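Local coordinates for 3-ketosteroid-delta4-5alpha-dehydrogenase (Rhodococcus jostii, PDB 4AT2), which uses bound FAD to introduce the delta-4 double bond into 3-keto-5alpha-steroids, a dehydrogenation step of bacterial steroid breakdown, at residues A[43-48]-A[68-73]; A[221-226]-A[239-244]; A[386-391]-A[401-406]; A[407-412]-A[429-434]. One frame throughout, in Å; residues are numbered along the deposited sequence. Where two conformers were deposited one is given.

Interaction 1: A[43-48]-A[68-73]. With FAD (flavin-adenine dinucleotide), chain D.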
# COMPACT_ATOMS: atom_id res chain seq x y z
N ASP A 43 28.20 -7.85 -24.44
CA ASP A 43 26.91 -7.96 -25.11
C ASP A 43 25.80 -7.75 -24.08
O ASP A 43 24.90 -6.95 -24.29
CB ASP A 43 26.73 -9.33 -25.74
CG ASP A 43 27.64 -9.55 -26.92
OD1 ASP A 43 27.96 -8.57 -27.63
OD2 ASP A 43 28.03 -10.71 -27.13
N VAL A 44 25.90 -8.48 -22.98
CA VAL A 44 24.92 -8.40 -21.90
C VAL A 44 25.64 -7.94 -20.64
O VAL A 44 26.61 -8.57 -20.20
CB VAL A 44 24.21 -9.76 -21.69
CG1 VAL A 44 23.30 -9.70 -20.46
CG2 VAL A 44 23.39 -10.11 -22.93
N VAL A 45 25.18 -6.81 -20.10
CA VAL A 45 25.75 -6.24 -18.88
C VAL A 45 24.75 -6.47 -17.76
O VAL A 45 23.61 -6.01 -17.83
CB VAL A 45 26.09 -4.75 -19.06
CG1 VAL A 45 26.50 -4.13 -17.73
CG2 VAL A 45 27.21 -4.58 -20.08
N VAL A 46 25.18 -7.22 -16.74
CA VAL A 46 24.32 -7.55 -15.60
C VAL A 46 24.75 -6.72 -14.40
O VAL A 46 25.88 -6.85 -13.92
CB VAL A 46 24.40 -9.05 -15.24
CG1 VAL A 46 23.51 -9.37 -14.04
CG2 VAL A 46 24.04 -9.91 -16.45
N ALA A 47 23.85 -5.88 -13.92
CA ALA A 47 24.12 -5.09 -12.72
C ALA A 47 23.65 -5.84 -11.48
O ALA A 47 22.44 -6.00 -11.26
CB ALA A 47 23.45 -3.72 -12.83
N GLY A 48 24.59 -6.31 -10.67
CA GLY A 48 24.25 -7.03 -9.43
C GLY A 48 24.51 -8.52 -9.53
O GLY A 48 23.96 -9.20 -10.40
N LEU A 68 29.10 -9.59 -18.92
CA LEU A 68 29.84 -8.93 -17.86
C LEU A 68 28.92 -8.57 -16.70
O LEU A 68 27.95 -7.84 -16.89
CB LEU A 68 30.56 -7.68 -18.39
CG LEU A 68 31.28 -6.77 -17.39
CD1 LEU A 68 32.39 -7.53 -16.66
CD2 LEU A 68 31.84 -5.53 -18.10
N VAL A 69 29.23 -9.09 -15.51
CA VAL A 69 28.48 -8.77 -14.30
C VAL A 69 29.21 -7.65 -13.57
O VAL A 69 30.42 -7.70 -13.41
CB VAL A 69 28.36 -10.01 -13.38
CG1 VAL A 69 27.53 -9.67 -12.13
CG2 VAL A 69 27.71 -11.16 -14.11
N LEU A 70 28.45 -6.64 -13.14
CA LEU A 70 29.01 -5.52 -12.38
C LEU A 70 28.48 -5.60 -10.95
O LEU A 70 27.27 -5.53 -10.72
CB LEU A 70 28.57 -4.21 -13.03
CG LEU A 70 28.80 -4.04 -14.52
CD1 LEU A 70 28.18 -2.72 -14.94
CD2 LEU A 70 30.29 -4.04 -14.86
N GLU A 71 29.39 -5.77 -9.99
CA GLU A 71 28.98 -5.97 -8.60
C GLU A 71 29.54 -4.87 -7.72
O GLU A 71 30.74 -4.58 -7.79
CB GLU A 71 29.44 -7.35 -8.11
CG GLU A 71 29.38 -7.57 -6.60
CD GLU A 71 28.02 -7.32 -6.00
OE1 GLU A 71 26.99 -7.65 -6.64
OE2 GLU A 71 27.97 -6.78 -4.86
N ARG A 72 28.68 -4.27 -6.91
CA ARG A 72 29.04 -3.11 -6.08
C ARG A 72 30.02 -3.44 -4.96
O ARG A 72 30.92 -2.64 -4.65
CB ARG A 72 27.76 -2.48 -5.52
CG ARG A 72 27.97 -1.37 -4.51
CD ARG A 72 26.60 -0.81 -4.16
NE ARG A 72 26.69 0.29 -3.20
CZ ARG A 72 25.64 1.01 -2.81
NH1 ARG A 72 24.43 0.75 -3.30
NH2 ARG A 72 25.80 1.99 -1.94
N THR A 73 29.85 -4.60 -4.34
CA THR A 73 30.75 -5.00 -3.25
C THR A 73 31.97 -5.72 -3.82
O THR A 73 32.18 -5.73 -5.02
CB THR A 73 30.04 -5.91 -2.21
OG1 THR A 73 29.82 -7.20 -2.79
CG2 THR A 73 28.70 -5.31 -1.77
PA FAD D . 20.76 -9.77 -4.05
O1A FAD D . 20.88 -11.24 -3.92
O2A FAD D . 20.93 -8.94 -2.85
O5B FAD D . 21.80 -9.29 -5.17
C5B FAD D . 21.87 -7.91 -5.56
C4B FAD D . 23.34 -7.56 -5.81
O4B FAD D . 23.32 -6.22 -6.36
C3B FAD D . 24.11 -7.48 -4.48
O3B FAD D . 25.30 -8.29 -4.58
C2B FAD D . 24.42 -5.99 -4.32
O2B FAD D . 25.70 -5.81 -3.66
C1B FAD D . 24.46 -5.52 -5.77
N9A FAD D . 24.21 -4.07 -5.94
C8A FAD D . 23.42 -3.26 -5.22
N7A FAD D . 23.49 -2.04 -5.74
C5A FAD D . 24.32 -2.08 -6.80
C6A FAD D . 24.77 -1.15 -7.68
N6A FAD D . 24.33 0.10 -7.58
N1A FAD D . 25.63 -1.47 -8.67
C2A FAD D . 26.08 -2.77 -8.80
N3A FAD D . 25.63 -3.71 -7.89
C4A FAD D . 24.76 -3.34 -6.91
N1 FAD D . 13.97 -15.09 0.18
C2 FAD D . 13.62 -16.34 -0.28
O2 FAD D . 12.97 -16.44 -1.32
N3 FAD D . 13.99 -17.49 0.43
C4 FAD D . 14.69 -17.37 1.63
O4 FAD D . 15.00 -18.40 2.24
C4X FAD D . 15.04 -16.10 2.10
N5 FAD D . 15.70 -15.95 3.28
C5X FAD D . 15.82 -14.72 3.82
C6 FAD D . 16.26 -14.56 5.13
C7 FAD D . 16.40 -13.29 5.70
C7M FAD D . 16.86 -13.20 7.03
C8 FAD D . 16.08 -12.15 4.94
C8M FAD D . 16.21 -10.84 5.44
C9 FAD D . 15.65 -12.31 3.62
C9A FAD D . 15.50 -13.58 3.06
N10 FAD D . 15.04 -13.74 1.79
C10 FAD D . 14.68 -14.96 1.38
C1' FAD D . 15.00 -12.63 0.81
C2' FAD D . 16.12 -12.82 -0.23
O2' FAD D . 17.33 -12.99 0.51
C3' FAD D . 16.24 -11.59 -1.15
O3' FAD D . 14.95 -10.99 -1.41
C4' FAD D . 16.91 -11.99 -2.47
O4' FAD D . 18.18 -12.58 -2.16
C5' FAD D . 17.12 -10.77 -3.36
O5' FAD D . 17.67 -11.21 -4.62
P FAD D . 18.30 -10.14 -5.64
O1P FAD D . 17.30 -9.14 -6.02
O2P FAD D . 19.03 -10.92 -6.70
O3P FAD D . 19.32 -9.31 -4.67

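Interaction 2: A[221-226]-A[239-244]. With FAD (flavin-adenine dinucleotide), chain D.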
# COMPACT_ATOMS: atom_id res chain seq x y z
N TYR A 221 34.24 -5.95 -9.86
CA TYR A 221 33.80 -5.64 -8.49
C TYR A 221 34.04 -4.17 -8.15
O TYR A 221 34.63 -3.44 -8.94
CB TYR A 221 34.49 -6.60 -7.50
CG TYR A 221 34.01 -8.02 -7.69
CD1 TYR A 221 32.77 -8.43 -7.19
CD2 TYR A 221 34.77 -8.95 -8.40
CE1 TYR A 221 32.31 -9.72 -7.38
CE2 TYR A 221 34.32 -10.24 -8.59
CZ TYR A 221 33.08 -10.62 -8.09
OH TYR A 221 32.61 -11.91 -8.26
N ASP A 222 33.56 -3.75 -6.98
CA ASP A 222 33.52 -2.33 -6.61
C ASP A 222 32.82 -1.47 -7.66
O ASP A 222 33.12 -0.28 -7.80
CB ASP A 222 34.92 -1.78 -6.31
CG ASP A 222 34.88 -0.52 -5.46
OD1 ASP A 222 34.08 -0.48 -4.51
OD2 ASP A 222 35.65 0.42 -5.74
N MET A 223 31.89 -2.07 -8.40
CA MET A 223 31.15 -1.38 -9.45
C MET A 223 29.84 -0.88 -8.91
O MET A 223 28.88 -1.65 -8.84
CB MET A 223 30.84 -2.35 -10.59
CG MET A 223 31.92 -2.48 -11.62
SD MET A 223 31.91 -1.09 -12.78
CE MET A 223 33.13 -1.73 -13.92
N ARG A 224 29.79 0.39 -8.53
CA ARG A 224 28.53 0.96 -8.10
C ARG A 224 27.83 1.61 -9.29
O ARG A 224 28.14 2.72 -9.68
CB ARG A 224 28.73 1.98 -6.98
CG ARG A 224 27.40 2.44 -6.37
CD ARG A 224 27.60 3.46 -5.27
NE ARG A 224 28.12 4.72 -5.79
CZ ARG A 224 28.50 5.75 -5.03
NH1 ARG A 224 28.41 5.67 -3.71
NH2 ARG A 224 28.96 6.85 -5.60
N VAL A 225 26.88 0.89 -9.89
CA VAL A 225 26.18 1.42 -11.05
C VAL A 225 25.35 2.62 -10.62
O VAL A 225 24.70 2.57 -9.57
CB VAL A 225 25.31 0.33 -11.73
CG1 VAL A 225 24.55 0.90 -12.93
CG2 VAL A 225 26.18 -0.83 -12.17
N GLN A 226 25.37 3.68 -11.42
CA GLN A 226 24.76 4.97 -11.07
C GLN A 226 23.64 5.41 -11.99
O GLN A 226 22.62 5.93 -11.53
CB GLN A 226 25.82 6.07 -11.06
CG GLN A 226 26.84 5.97 -9.93
CD GLN A 226 28.05 6.85 -10.19
OE1 GLN A 226 28.62 7.43 -9.27
NE2 GLN A 226 28.44 6.95 -11.45
N ILE A 239 25.82 1.56 -19.19
CA ILE A 239 25.64 2.15 -17.87
C ILE A 239 26.85 3.00 -17.49
O ILE A 239 27.93 2.83 -18.06
CB ILE A 239 25.38 1.09 -16.76
CG1 ILE A 239 26.61 0.18 -16.53
CG2 ILE A 239 24.16 0.24 -17.08
CD1 ILE A 239 27.68 0.77 -15.62
N VAL A 240 26.65 3.90 -16.54
CA VAL A 240 27.74 4.64 -15.91
C VAL A 240 27.84 4.16 -14.47
O VAL A 240 26.81 3.98 -13.80
CB VAL A 240 27.49 6.17 -15.94
CG1 VAL A 240 28.56 6.91 -15.15
CG2 VAL A 240 27.44 6.68 -17.37
N ALA A 241 29.06 3.92 -14.00
CA ALA A 241 29.28 3.47 -12.62
C ALA A 241 30.44 4.21 -11.97
O ALA A 241 31.23 4.85 -12.65
CB ALA A 241 29.55 1.97 -12.58
N LYS A 242 30.53 4.12 -10.65
CA LYS A 242 31.78 4.47 -9.96
C LYS A 242 32.51 3.17 -9.59
O LYS A 242 31.92 2.27 -8.98
CB LYS A 242 31.52 5.32 -8.71
CG LYS A 242 32.80 5.81 -8.01
CD LYS A 242 32.50 6.61 -6.75
CE LYS A 242 33.79 7.12 -6.10
NZ LYS A 242 33.54 7.87 -4.85
N GLN A 243 33.78 3.04 -10.00
CA GLN A 243 34.58 1.87 -9.65
C GLN A 243 35.96 2.33 -9.24
O GLN A 243 36.58 3.14 -9.94
CB GLN A 243 34.70 0.89 -10.82
CG GLN A 243 35.35 -0.44 -10.43
CD GLN A 243 35.89 -1.23 -11.61
OE1 GLN A 243 36.35 -0.67 -12.61
NE2 GLN A 243 35.84 -2.55 -11.49
N TYR A 244 36.44 1.79 -8.12
CA TYR A 244 37.76 2.15 -7.59
C TYR A 244 37.96 3.66 -7.63
O TYR A 244 38.99 4.16 -8.11
CB TYR A 244 38.89 1.38 -8.31
CG TYR A 244 38.67 -0.12 -8.22
CD1 TYR A 244 38.43 -0.72 -6.99
CD2 TYR A 244 38.68 -0.92 -9.36
CE1 TYR A 244 38.21 -2.09 -6.89
CE2 TYR A 244 38.47 -2.29 -9.27
CZ TYR A 244 38.23 -2.86 -8.03
OH TYR A 244 38.00 -4.23 -7.91
PA FAD D . 20.76 -9.77 -4.05
O1A FAD D . 20.88 -11.24 -3.92
O2A FAD D . 20.93 -8.94 -2.85
O5B FAD D . 21.80 -9.29 -5.17
C5B FAD D . 21.87 -7.91 -5.56
C4B FAD D . 23.34 -7.56 -5.81
O4B FAD D . 23.32 -6.22 -6.36
C3B FAD D . 24.11 -7.48 -4.48
O3B FAD D . 25.30 -8.29 -4.58
C2B FAD D . 24.42 -5.99 -4.32
O2B FAD D . 25.70 -5.81 -3.66
C1B FAD D . 24.46 -5.52 -5.77
N9A FAD D . 24.21 -4.07 -5.94
C8A FAD D . 23.42 -3.26 -5.22
N7A FAD D . 23.49 -2.04 -5.74
C5A FAD D . 24.32 -2.08 -6.80
C6A FAD D . 24.77 -1.15 -7.68
N6A FAD D . 24.33 0.10 -7.58
N1A FAD D . 25.63 -1.47 -8.67
C2A FAD D . 26.08 -2.77 -8.80
N3A FAD D . 25.63 -3.71 -7.89
C4A FAD D . 24.76 -3.34 -6.91
N1 FAD D . 13.97 -15.09 0.18
C2 FAD D . 13.62 -16.34 -0.28
O2 FAD D . 12.97 -16.44 -1.32
N3 FAD D . 13.99 -17.49 0.43
C4 FAD D . 14.69 -17.37 1.63
O4 FAD D . 15.00 -18.40 2.24
C4X FAD D . 15.04 -16.10 2.10
N5 FAD D . 15.70 -15.95 3.28
C5X FAD D . 15.82 -14.72 3.82
C6 FAD D . 16.26 -14.56 5.13
C7 FAD D . 16.40 -13.29 5.70
C7M FAD D . 16.86 -13.20 7.03
C8 FAD D . 16.08 -12.15 4.94
C8M FAD D . 16.21 -10.84 5.44
C9 FAD D . 15.65 -12.31 3.62
C9A FAD D . 15.50 -13.58 3.06
N10 FAD D . 15.04 -13.74 1.79
C10 FAD D . 14.68 -14.96 1.38
C1' FAD D . 15.00 -12.63 0.81
C2' FAD D . 16.12 -12.82 -0.23
O2' FAD D . 17.33 -12.99 0.51
C3' FAD D . 16.24 -11.59 -1.15
O3' FAD D . 14.95 -10.99 -1.41
C4' FAD D . 16.91 -11.99 -2.47
O4' FAD D . 18.18 -12.58 -2.16
C5' FAD D . 17.12 -10.77 -3.36
O5' FAD D . 17.67 -11.21 -4.62
P FAD D . 18.30 -10.14 -5.64
O1P FAD D . 17.30 -9.14 -6.02
O2P FAD D . 19.03 -10.92 -6.70
O3P FAD D . 19.32 -9.31 -4.67
O HOH W 1 37.11 -5.97 -10.22

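Interaction 3: A[386-391]-A[401-406]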
# COMPACT_ATOMS: atom_id res chain seq x y z
N GLU A 386 -1.77 -18.01 37.96
CA GLU A 386 -2.50 -19.24 38.24
C GLU A 386 -3.81 -19.29 37.45
O GLU A 386 -4.31 -20.37 37.15
CB GLU A 386 -2.81 -19.36 39.73
CG GLU A 386 -1.59 -19.56 40.62
CD GLU A 386 -0.83 -20.83 40.29
OE1 GLU A 386 -1.44 -21.93 40.33
OE2 GLU A 386 0.38 -20.75 39.99
N THR A 387 -4.37 -18.12 37.14
CA THR A 387 -5.65 -18.04 36.44
C THR A 387 -5.60 -17.04 35.29
O THR A 387 -4.77 -16.13 35.27
CB THR A 387 -6.81 -17.63 37.38
OG1 THR A 387 -6.60 -16.30 37.84
CG2 THR A 387 -6.92 -18.58 38.61
N VAL A 388 -6.50 -17.22 34.31
CA VAL A 388 -6.66 -16.26 33.22
C VAL A 388 -7.12 -14.90 33.73
O VAL A 388 -6.66 -13.86 33.25
CB VAL A 388 -7.64 -16.80 32.15
CG1 VAL A 388 -7.84 -15.80 31.02
CG2 VAL A 388 -7.11 -18.11 31.59
N GLU A 389 -8.02 -14.91 34.72
CA GLU A 389 -8.47 -13.67 35.33
C GLU A 389 -7.28 -12.84 35.85
O GLU A 389 -7.21 -11.64 35.60
CB GLU A 389 -9.46 -13.96 36.46
CG GLU A 389 -9.92 -12.70 37.20
CD GLU A 389 -10.98 -12.97 38.25
OE1 GLU A 389 -11.28 -14.14 38.55
OE2 GLU A 389 -11.51 -11.98 38.79
N GLU A 390 -6.35 -13.48 36.55
CA GLU A 390 -5.17 -12.77 37.04
C GLU A 390 -4.25 -12.34 35.90
O GLU A 390 -3.73 -11.23 35.92
CB GLU A 390 -4.37 -13.62 38.02
CG GLU A 390 -5.03 -13.81 39.36
CD GLU A 390 -4.40 -14.97 40.11
OE1 GLU A 390 -4.71 -16.13 39.78
OE2 GLU A 390 -3.57 -14.71 41.00
N LEU A 391 -4.04 -13.22 34.92
CA LEU A 391 -3.17 -12.89 33.80
C LEU A 391 -3.70 -11.65 33.07
O LEU A 391 -2.93 -10.76 32.69
CB LEU A 391 -3.06 -14.08 32.82
CG LEU A 391 -2.04 -13.93 31.70
CD1 LEU A 391 -0.60 -13.89 32.23
CD2 LEU A 391 -2.19 -15.09 30.72
N ALA A 401 -12.00 -9.16 28.85
CA ALA A 401 -11.52 -9.17 27.45
C ALA A 401 -10.75 -10.43 27.09
O ALA A 401 -11.01 -11.06 26.04
CB ALA A 401 -10.68 -7.93 27.15
N LEU A 402 -9.83 -10.83 27.96
CA LEU A 402 -9.07 -12.06 27.73
C LEU A 402 -9.83 -13.28 28.26
O LEU A 402 -9.83 -14.35 27.62
CB LEU A 402 -7.67 -11.98 28.35
CG LEU A 402 -6.78 -13.23 28.19
CD1 LEU A 402 -6.40 -13.47 26.73
CD2 LEU A 402 -5.54 -13.07 29.07
N GLN A 403 -10.48 -13.13 29.41
CA GLN A 403 -11.22 -14.25 30.00
C GLN A 403 -12.23 -14.81 29.01
O GLN A 403 -12.37 -16.02 28.87
CB GLN A 403 -11.93 -13.84 31.28
CG GLN A 403 -11.00 -13.49 32.44
CD GLN A 403 -11.80 -13.19 33.69
OE1 GLN A 403 -12.41 -14.09 34.28
NE2 GLN A 403 -11.80 -11.93 34.09
N SER A 404 -12.96 -13.92 28.35
CA SER A 404 -14.00 -14.36 27.42
C SER A 404 -13.39 -15.03 26.19
O SER A 404 -13.91 -16.05 25.75
CB SER A 404 -14.92 -13.21 27.01
OG SER A 404 -14.21 -12.18 26.34
N THR A 405 -12.31 -14.47 25.66
CA THR A 405 -11.60 -15.10 24.54
C THR A 405 -11.22 -16.54 24.87
O THR A 405 -11.44 -17.45 24.07
CB THR A 405 -10.34 -14.28 24.19
OG1 THR A 405 -10.78 -13.06 23.57
CG2 THR A 405 -9.39 -15.03 23.23
N VAL A 406 -10.67 -16.74 26.06
CA VAL A 406 -10.20 -18.06 26.46
C VAL A 406 -11.39 -19.00 26.75
O VAL A 406 -11.34 -20.18 26.40
CB VAL A 406 -9.21 -17.99 27.64
CG1 VAL A 406 -8.86 -19.39 28.16
CG2 VAL A 406 -7.95 -17.24 27.22
O HOH W 2 -13.13 -10.60 36.27
O HOH W 3 -14.00 -14.49 36.52

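Interaction 4: A[407-412]-A[429-434]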
# COMPACT_ATOMS: atom_id res chain seq x y z
N GLU A 407 -12.45 -18.46 27.35
CA GLU A 407 -13.64 -19.28 27.64
C GLU A 407 -14.24 -19.85 26.35
O GLU A 407 -14.53 -21.05 26.26
CB GLU A 407 -14.70 -18.48 28.40
CG GLU A 407 -14.40 -18.32 29.89
CD GLU A 407 -15.24 -17.24 30.55
OE1 GLU A 407 -16.23 -16.76 29.94
OE2 GLU A 407 -14.90 -16.85 31.69
N VAL A 408 -14.41 -18.99 25.34
CA VAL A 408 -15.02 -19.40 24.07
C VAL A 408 -14.07 -20.35 23.34
O VAL A 408 -14.50 -21.41 22.84
CB VAL A 408 -15.40 -18.17 23.21
CG1 VAL A 408 -15.89 -18.59 21.81
CG2 VAL A 408 -16.46 -17.34 23.92
N TYR A 409 -12.78 -20.02 23.33
CA TYR A 409 -11.80 -20.89 22.68
C TYR A 409 -11.83 -22.27 23.31
O TYR A 409 -11.86 -23.28 22.61
CB TYR A 409 -10.39 -20.30 22.79
CG TYR A 409 -9.33 -21.17 22.16
CD1 TYR A 409 -9.10 -21.13 20.79
CD2 TYR A 409 -8.57 -22.05 22.94
CE1 TYR A 409 -8.14 -21.94 20.21
CE2 TYR A 409 -7.60 -22.86 22.37
CZ TYR A 409 -7.39 -22.79 21.00
OH TYR A 409 -6.44 -23.59 20.41
N ASN A 410 -11.82 -22.30 24.64
CA ASN A 410 -11.79 -23.57 25.35
C ASN A 410 -13.05 -24.39 25.18
O ASN A 410 -12.97 -25.62 25.14
CB ASN A 410 -11.53 -23.35 26.84
CG ASN A 410 -10.07 -23.08 27.14
OD1 ASN A 410 -9.23 -23.05 26.24
ND2 ASN A 410 -9.76 -22.92 28.43
N LYS A 411 -14.21 -23.74 25.10
CA LYS A 411 -15.46 -24.49 24.92
C LYS A 411 -15.40 -25.31 23.63
O LYS A 411 -15.72 -26.50 23.60
CB LYS A 411 -16.65 -23.52 24.89
CG LYS A 411 -17.99 -24.20 24.63
CD LYS A 411 -19.14 -23.20 24.73
CE LYS A 411 -19.31 -22.42 23.44
NZ LYS A 411 -18.78 -21.02 23.54
N HIS A 412 -14.94 -24.67 22.56
CA HIS A 412 -14.83 -25.36 21.28
C HIS A 412 -13.61 -26.24 21.22
O HIS A 412 -13.66 -27.32 20.62
CB HIS A 412 -14.85 -24.35 20.13
CG HIS A 412 -16.15 -23.61 20.02
ND1 HIS A 412 -17.26 -24.16 19.48
CD2 HIS A 412 -16.51 -22.34 20.45
CE1 HIS A 412 -18.27 -23.27 19.53
NE2 HIS A 412 -17.82 -22.16 20.13
N LYS A 429 -6.58 -27.57 21.58
CA LYS A 429 -6.99 -28.17 22.84
C LYS A 429 -7.13 -27.03 23.85
O LYS A 429 -6.56 -25.96 23.63
CB LYS A 429 -5.99 -29.23 23.33
CG LYS A 429 -4.61 -28.70 23.65
CD LYS A 429 -3.77 -29.83 24.22
CE LYS A 429 -2.37 -29.38 24.57
NZ LYS A 429 -1.67 -30.55 25.17
N PRO A 430 -7.91 -27.24 24.92
CA PRO A 430 -8.10 -26.13 25.85
C PRO A 430 -6.80 -25.61 26.45
O PRO A 430 -5.85 -26.37 26.68
CB PRO A 430 -8.98 -26.74 26.95
CG PRO A 430 -9.75 -27.82 26.23
CD PRO A 430 -8.76 -28.40 25.27
N ILE A 431 -6.77 -24.30 26.66
CA ILE A 431 -5.68 -23.69 27.41
C ILE A 431 -5.90 -23.96 28.89
O ILE A 431 -6.97 -23.64 29.44
CB ILE A 431 -5.61 -22.17 27.16
CG1 ILE A 431 -5.42 -21.90 25.67
CG2 ILE A 431 -4.47 -21.55 27.96
CD1 ILE A 431 -5.62 -20.45 25.32
N GLY A 432 -4.90 -24.58 29.52
CA GLY A 432 -4.97 -24.92 30.94
C GLY A 432 -4.35 -23.87 31.85
O GLY A 432 -4.22 -22.69 31.49
N THR A 433 -3.99 -24.32 33.05
CA THR A 433 -3.36 -23.46 34.06
C THR A 433 -2.19 -24.21 34.71
O THR A 433 -2.18 -25.44 34.69
CB THR A 433 -4.37 -23.02 35.14
OG1 THR A 433 -4.93 -24.18 35.76
CG2 THR A 433 -5.49 -22.14 34.55
N PRO A 434 -1.18 -23.50 35.25
CA PRO A 434 -0.98 -22.06 35.22
C PRO A 434 -0.81 -21.60 33.78
O PRO A 434 -0.52 -22.41 32.88
CB PRO A 434 0.32 -21.83 36.00
CG PRO A 434 0.66 -23.14 36.62
CD PRO A 434 -0.01 -24.20 35.81
O HOH W 4 -4.60 -24.92 21.74

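Interaction 1: A[43-48]-A[68-73]
Val46 and Val69 sit opposite each other in two neighbouring parallel strands, and four backbone hydrogen bonds zip 43-48 to 68-73. Leu68 N gives to Val44 O, Val46 N to Leu68 O, Leu70 N to Val46 O (2.7 Å) and Gly48 N to Leu70 O. On the face carrying Val45, Ala47 and Leu70, Val45 CG1 packs against Leu70 CD1 at 3.5 Å; on the other, Val46 CB meets Val69 CG2 at 4.1 Å. With helix 51-62 between them, the strands form the beta-alpha-beta unit of a Rossmann-type dinucleotide-binding fold, and Gly48 opens its GxGxxG-like loop. A CB on Gly48 would run into FAD O4B, and its backbone angles also call for glycine. Glu71 follows directly on the second strand. From CB its chain sets off with CG anti to the backbone N (chi1 166°), CG lies against Tyr221, and a bend at chi2 (56°) brings the carboxylate to the two hydroxyls of the adenosine ribose. There OE1 accepts from FAD O3B at 2.7 Å and also takes Tyr49 N; OE2 accepts from FAD O2B at 2.7 Å. Thr73 N and Thr73 OG1 grip OE2 from opposite faces of the carboxylate plane, fixing its rotation. With an alanine here, both ribose hydroxyls would probably lose their acceptors and Thr73 its tether. Next door, Arg72 CB rests 3.4 Å from FAD N3A.

Interaction 2: A[221-226]-A[239-244]
Arg224 and Lys242 form a hydrogen-bonded antiparallel pair, N to O both ways at 2.9 Å, and Gln226 N to Val240 O continues the pairing, while the strand axes run 141° apart. The outward edge of Val225 is used by the cofactor: its N gives to FAD N1A at 2.9 Å and its O takes FAD N6A, so the backbone reads the adenine. Val225 CG1 packs on Ile239 CB at 3.9 Å, the two side chains crossing at about a right angle. Farther along, Gln243 runs extended, CG anti to the backbone N (chi1 -171°), and NE2 reaches Tyr221 O at 3.0 Å, lying in the amide plane and nearly straight (169°). Met223 CE covers this amide, 3.6 Å from Gln243 CD. Gln243 OE1 bonds to Tyr40 OH and NE2 also to Glu220. A leucine in its place would probably leave Tyr221 O and Tyr40 without their mates. Asp222 OD2 accepts from Tyr244 N while its CB lies 3.4 Å from Tyr244 CE1, and a water links Tyr244 OH to Tyr221 N. The hairpin of strands 223-230 and 236-243 is flanked by strand 246-252, and Met223, Val225 and Ile239 lean on Leu70 of strand 67-70.

Interaction 3: A[386-391]-A[401-406]
Val388 packs its two methyls on Leu402, Gln403 and Val406 of helix 401-413. CG1 lies 4.0 Å from Leu402 CG, the side chains crossing at about a right angle, and 3.9 Å from Gln403 CA; CG2 meets Val406 CG1 at 4.1 Å. Deeper in, Leu391 CD2 touches Leu402 CD2. The Gln403 side chain crosses that of Glu389 obliquely, its amide against CB and CG, with OE1 3.7 Å from Glu389 CB and the amide only 14° from the carboxylate plane. Two waters join these polar ends: one accepts from Gln403 NE2, the other donates to Gln403 OE1 at 2.8 Å, both bound only weakly by the Glu389 carboxylate. In the next shell, Thr387 N-caps helix 388-394: OG1, between the backbone N and carbonyl carbon (chi1 66°), accepts from Glu390 N at 3.1 Å and donates to Glu390 OE1 on its anti lone pair. Glu392 OE2 accepts from the backbone N of Leu402 and Gln403, tying the two helices together. Leu391 and Leu402 also touch Ile358 of strand 356-360, and Ser404 packs on Ser404 of the second subunit. Two helices, joined by a short loop, pack on each other and on one antiparallel sheet, next to the subunit interface.

Interaction 4: A[407-412]-A[429-434]
Asn410 holds the chain at Ile431 with two hydrogen bonds from its side-chain amide. OD1 accepts from Ile431 N at 2.8 Å, the donor standing 37° above the carbonyl plane, and ND2 gives to Ile431 O at 3.1 Å on a lone pair in that carbonyl's plane. The amide thus satisfies both backbone polar groups of Ile431. CG is anti to the carbonyl carbon (chi1 -78°), which carries the amide off the helix to the loop. Tyr409 adds a water-mediated contact: a water at the ring edge, in its plane, lies 2.6 Å from Tyr409 OH and 2.9 Å from Lys429 O, to which it can donate, though other acceptors compete for its protons; the hydroxyl also bonds to Lys423. Helix 401-413 here meets the loop that returns to strand 435-439 of the antiparallel sheet. Gly432 N is held by Asp360 of strand 356-360. The apolar contacts are lighter. Ile431 has a second conformer, so the approach of Tyr409 CE2 to Ile431 CG1 (4.1 Å) is less certain; Tyr409 also touches Ile324 of strand 324-326. Pro430 CB packs 3.8 Å from Asn410 CG. Another side of the helix faces the second subunit, whose Ala399 O binds Lys411 and His412.

Overall arrangement
The four contacts fall into two pairs at far ends of the molecule. Interactions 1 and 2, with centres about 9 Å apart, touch through Glu71 O to Met223 N and share FAD: the parallel sheet of strand 45-47 and the mixed sheet of strand 223-230 both border its adenosine end. Interactions 3 and 4, about 10 Å apart between centres, both use helix 401-413 beside the antiparallel sheet and reach the second subunit. The pairs lie on opposite sides of the chain's centre, with about 45 Å or more between nearest atoms. Along the chain they follow in series, the two at the adenosine end before the two near the second subunit, although other FAD-binding residues come later.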